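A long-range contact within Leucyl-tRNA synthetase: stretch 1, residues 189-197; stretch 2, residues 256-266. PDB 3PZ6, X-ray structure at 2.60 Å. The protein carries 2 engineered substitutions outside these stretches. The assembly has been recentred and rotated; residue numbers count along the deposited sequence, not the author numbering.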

# COMPACT_ATOMS: atom_id res chain seq x y z
N SER A 189 9.60 -3.96 -7.89
CA SER A 189 10.57 -3.65 -8.95
C SER A 189 11.75 -2.84 -8.42
O SER A 189 12.84 -2.88 -9.00
CB SER A 189 9.90 -2.90 -10.10
OG SER A 189 9.36 -1.67 -9.67
N ASP A 190 11.54 -2.10 -7.34
CA ASP A 190 12.58 -1.19 -6.85
C ASP A 190 12.88 -1.21 -5.35
O ASP A 190 13.66 -0.40 -4.86
CB ASP A 190 12.31 0.23 -7.35
CG ASP A 190 12.58 0.38 -8.84
OD1 ASP A 190 13.69 0.81 -9.20
OD2 ASP A 190 11.69 0.04 -9.65
N ALA A 191 12.28 -2.16 -4.64
CA ALA A 191 12.61 -2.41 -3.24
C ALA A 191 12.83 -3.91 -3.05
O ALA A 191 11.88 -4.68 -3.07
CB ALA A 191 11.50 -1.91 -2.35
N PRO A 192 14.11 -4.32 -2.85
CA PRO A 192 14.54 -5.72 -2.74
C PRO A 192 13.77 -6.50 -1.68
O PRO A 192 13.37 -7.64 -1.93
CB PRO A 192 16.01 -5.60 -2.32
CG PRO A 192 16.41 -4.23 -2.72
CD PRO A 192 15.21 -3.39 -2.55
N ASP A 193 13.60 -5.90 -0.50
CA ASP A 193 12.83 -6.50 0.59
C ASP A 193 11.39 -6.77 0.16
O ASP A 193 10.89 -7.88 0.35
CB ASP A 193 12.88 -5.62 1.85
CG ASP A 193 14.19 -5.78 2.65
OD1 ASP A 193 14.71 -6.92 2.75
OD2 ASP A 193 14.72 -4.78 3.18
N ASP A 194 10.76 -5.77 -0.45
CA ASP A 194 9.44 -5.94 -1.05
C ASP A 194 9.43 -7.14 -2.00
O ASP A 194 8.55 -8.00 -1.90
CB ASP A 194 8.99 -4.68 -1.80
CG ASP A 194 8.52 -3.56 -0.88
OD1 ASP A 194 8.37 -3.77 0.34
OD2 ASP A 194 8.30 -2.45 -1.39
N TYR A 195 10.41 -7.21 -2.89
CA TYR A 195 10.46 -8.30 -3.86
C TYR A 195 10.66 -9.67 -3.20
O TYR A 195 10.02 -10.64 -3.60
CB TYR A 195 11.52 -8.08 -4.93
CG TYR A 195 11.58 -9.22 -5.93
CD1 TYR A 195 10.56 -9.40 -6.88
CD2 TYR A 195 12.65 -10.11 -5.94
CE1 TYR A 195 10.60 -10.43 -7.80
CE2 TYR A 195 12.69 -11.16 -6.86
CZ TYR A 195 11.66 -11.31 -7.79
OH TYR A 195 11.70 -12.35 -8.71
N ALA A 196 11.55 -9.74 -2.21
CA ALA A 196 11.84 -11.00 -1.53
C ALA A 196 10.56 -11.59 -0.91
O ALA A 196 10.22 -12.74 -1.15
CB ALA A 196 12.94 -10.82 -0.48
N CYS A 197 9.85 -10.77 -0.14
CA CYS A 197 8.60 -11.22 0.45
C CYS A 197 7.55 -11.55 -0.60
O CYS A 197 6.86 -12.56 -0.49
CB CYS A 197 8.05 -10.18 1.41
SG CYS A 197 6.65 -10.86 2.31
N LYS A 256 23.03 -9.55 1.68
CA LYS A 256 22.90 -9.30 0.26
C LYS A 256 21.75 -8.33 -0.01
O LYS A 256 21.85 -7.48 -0.88
CB LYS A 256 22.71 -10.60 -0.50
N LEU A 257 20.67 -8.47 0.76
CA LEU A 257 19.51 -7.56 0.67
C LEU A 257 19.83 -6.11 1.03
O LEU A 257 19.34 -5.20 0.37
CB LEU A 257 18.33 -8.07 1.50
CG LEU A 257 17.12 -8.71 0.80
CD1 LEU A 257 17.48 -9.45 -0.49
CD2 LEU A 257 16.33 -9.62 1.74
N THR A 258 20.63 -5.90 2.06
CA THR A 258 21.03 -4.55 2.45
C THR A 258 21.92 -3.94 1.37
O THR A 258 21.86 -2.74 1.10
CB THR A 258 21.76 -4.51 3.82
OG1 THR A 258 22.68 -5.60 3.90
CG2 THR A 258 20.76 -4.61 4.96
N GLN A 259 22.73 -4.79 0.75
CA GLN A 259 23.65 -4.38 -0.30
C GLN A 259 22.89 -3.92 -1.56
O GLN A 259 23.17 -2.85 -2.10
CB GLN A 259 24.62 -5.52 -0.62
CG GLN A 259 25.79 -5.15 -1.52
CD GLN A 259 26.75 -6.32 -1.73
OE1 GLN A 259 27.00 -6.74 -2.87
NE2 GLN A 259 27.28 -6.87 -0.63
N ILE A 260 21.94 -4.73 -2.02
CA ILE A 260 21.13 -4.36 -3.18
C ILE A 260 20.19 -3.17 -2.91
O ILE A 260 19.96 -2.34 -3.80
CB ILE A 260 20.36 -5.56 -3.79
CG1 ILE A 260 19.30 -5.06 -4.78
CG2 ILE A 260 19.71 -6.39 -2.72
CD1 ILE A 260 18.26 -6.08 -5.14
N LYS A 261 19.68 -3.07 -1.69
CA LYS A 261 18.84 -1.93 -1.30
C LYS A 261 19.64 -0.64 -1.35
O LYS A 261 19.10 0.43 -1.62
CB LYS A 261 18.21 -2.14 0.08
N GLU A 262 20.94 -0.75 -1.09
CA GLU A 262 21.87 0.36 -1.16
C GLU A 262 22.07 0.84 -2.59
O GLU A 262 22.02 2.04 -2.85
CB GLU A 262 23.22 -0.04 -0.55
CG GLU A 262 23.69 0.89 0.53
CD GLU A 262 22.73 0.95 1.70
OE1 GLU A 262 22.74 0.01 2.52
OE2 GLU A 262 21.95 1.93 1.78
N ILE A 263 22.27 -0.09 -3.51
CA ILE A 263 22.39 0.24 -4.93
C ILE A 263 21.08 0.83 -5.46
O ILE A 263 21.08 1.90 -6.05
CB ILE A 263 22.79 -0.99 -5.78
CG1 ILE A 263 24.19 -1.46 -5.40
CG2 ILE A 263 22.73 -0.67 -7.27
CD1 ILE A 263 24.46 -2.90 -5.77
N CYS A 264 19.97 0.13 -5.22
CA CYS A 264 18.68 0.54 -5.74
C CYS A 264 18.26 1.93 -5.28
O CYS A 264 17.82 2.75 -6.08
CB CYS A 264 17.61 -0.49 -5.40
SG CYS A 264 17.64 -1.90 -6.49
N TYR A 265 18.39 2.20 -3.99
CA TYR A 265 17.99 3.49 -3.44
C TYR A 265 18.96 4.61 -3.82
O TYR A 265 18.53 5.73 -4.08
CB TYR A 265 17.79 3.39 -1.92
CG TYR A 265 16.51 2.67 -1.50
CD1 TYR A 265 16.22 1.37 -1.92
CD2 TYR A 265 15.58 3.30 -0.66
CE1 TYR A 265 15.05 0.71 -1.53
CE2 TYR A 265 14.41 2.65 -0.26
CZ TYR A 265 14.15 1.36 -0.70
OH TYR A 265 12.99 0.72 -0.30
N THR A 266 20.26 4.30 -3.89
CA THR A 266 21.26 5.32 -4.24
C THR A 266 21.30 5.59 -5.74
O THR A 266 21.10 6.73 -6.16
CB THR A 266 22.68 4.98 -3.70
OG1 THR A 266 22.59 4.66 -2.31
CG2 THR A 266 23.63 6.16 -3.88
O HOH W 1 14.86 2.32 -7.31

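Two segments far apart in sequence often meet through shape rather than through directed bonds, and this contact in leucyl-tRNA synthetase is a compact example. A loop leading into a helix that begins at Pro-192 lies against the helix 256-266. The helix axes come within 10.0 Å at an angle of 130°, and the contact buries 380 Å² in all, counting both sides. No direct hydrogen bond joins the stretches among the modelled atoms, though the side chains of Lys-256 and Lys-261 are built only to CB.

Apolar packing carries most of the contact, and Pro-192 is its centre. Its side chain points toward the second helix and sits as a knob in a hole formed by Leu-257, Ile-260, Lys-261 and Tyr-265. CG of Pro-192, whose ring is C-gamma exo, lies 3.6 Å from CD1 of Ile-260 and 3.6 Å from the backbone N of Lys-261. That N is already bonded to Leu-257 O within its own helix, so an apolar ring can rest against it without depriving it of a partner. Proline also suits the first turn of a helix, where the backbone NH that proline lacks is not needed, since the amides of the first turn have no helix carbonyl before them to donate to; Ala-191 precedes it at the N-cap position, and its O accepts from Tyr-195 N. One turn on, the small Ala-196 also points toward the partner, its CB 4.2 Å from CD2 of Leu-257.

The aromatic contacts lie at the other end of the hole. The CA-to-CB bond of Tyr-265 points sideways, but with chi1 in the m well the end of the side chain comes nearer the loop. CD of Pro-192 lies 4.2 Å from CE1 of Tyr-265 and meets the ring at its edge, near its plane, while CB of Ala-191 approaches OH of Tyr-265 at 3.7 Å.

Polar groups contribute by proximity and through solvent. Asp-193 OD1 comes 3.3 Å from Leu-257 CD2, a van der Waals contact on the exposed margin, where a carboxylate can remain hydrated. Asp-190 O lies 4.0 Å from Cys-264 CB, whose modest size fits where the backbones run close, the CA atoms of Asp-190 and Cys-264 being 6.4 Å apart. Here a single water bridges the stretches, donating to Asp-190 OD1 at 2.7 Å and to Cys-264 O at 3.2 Å. Since both partners are acceptors, they could not bond to each other directly; the water supplies the two protons that link them.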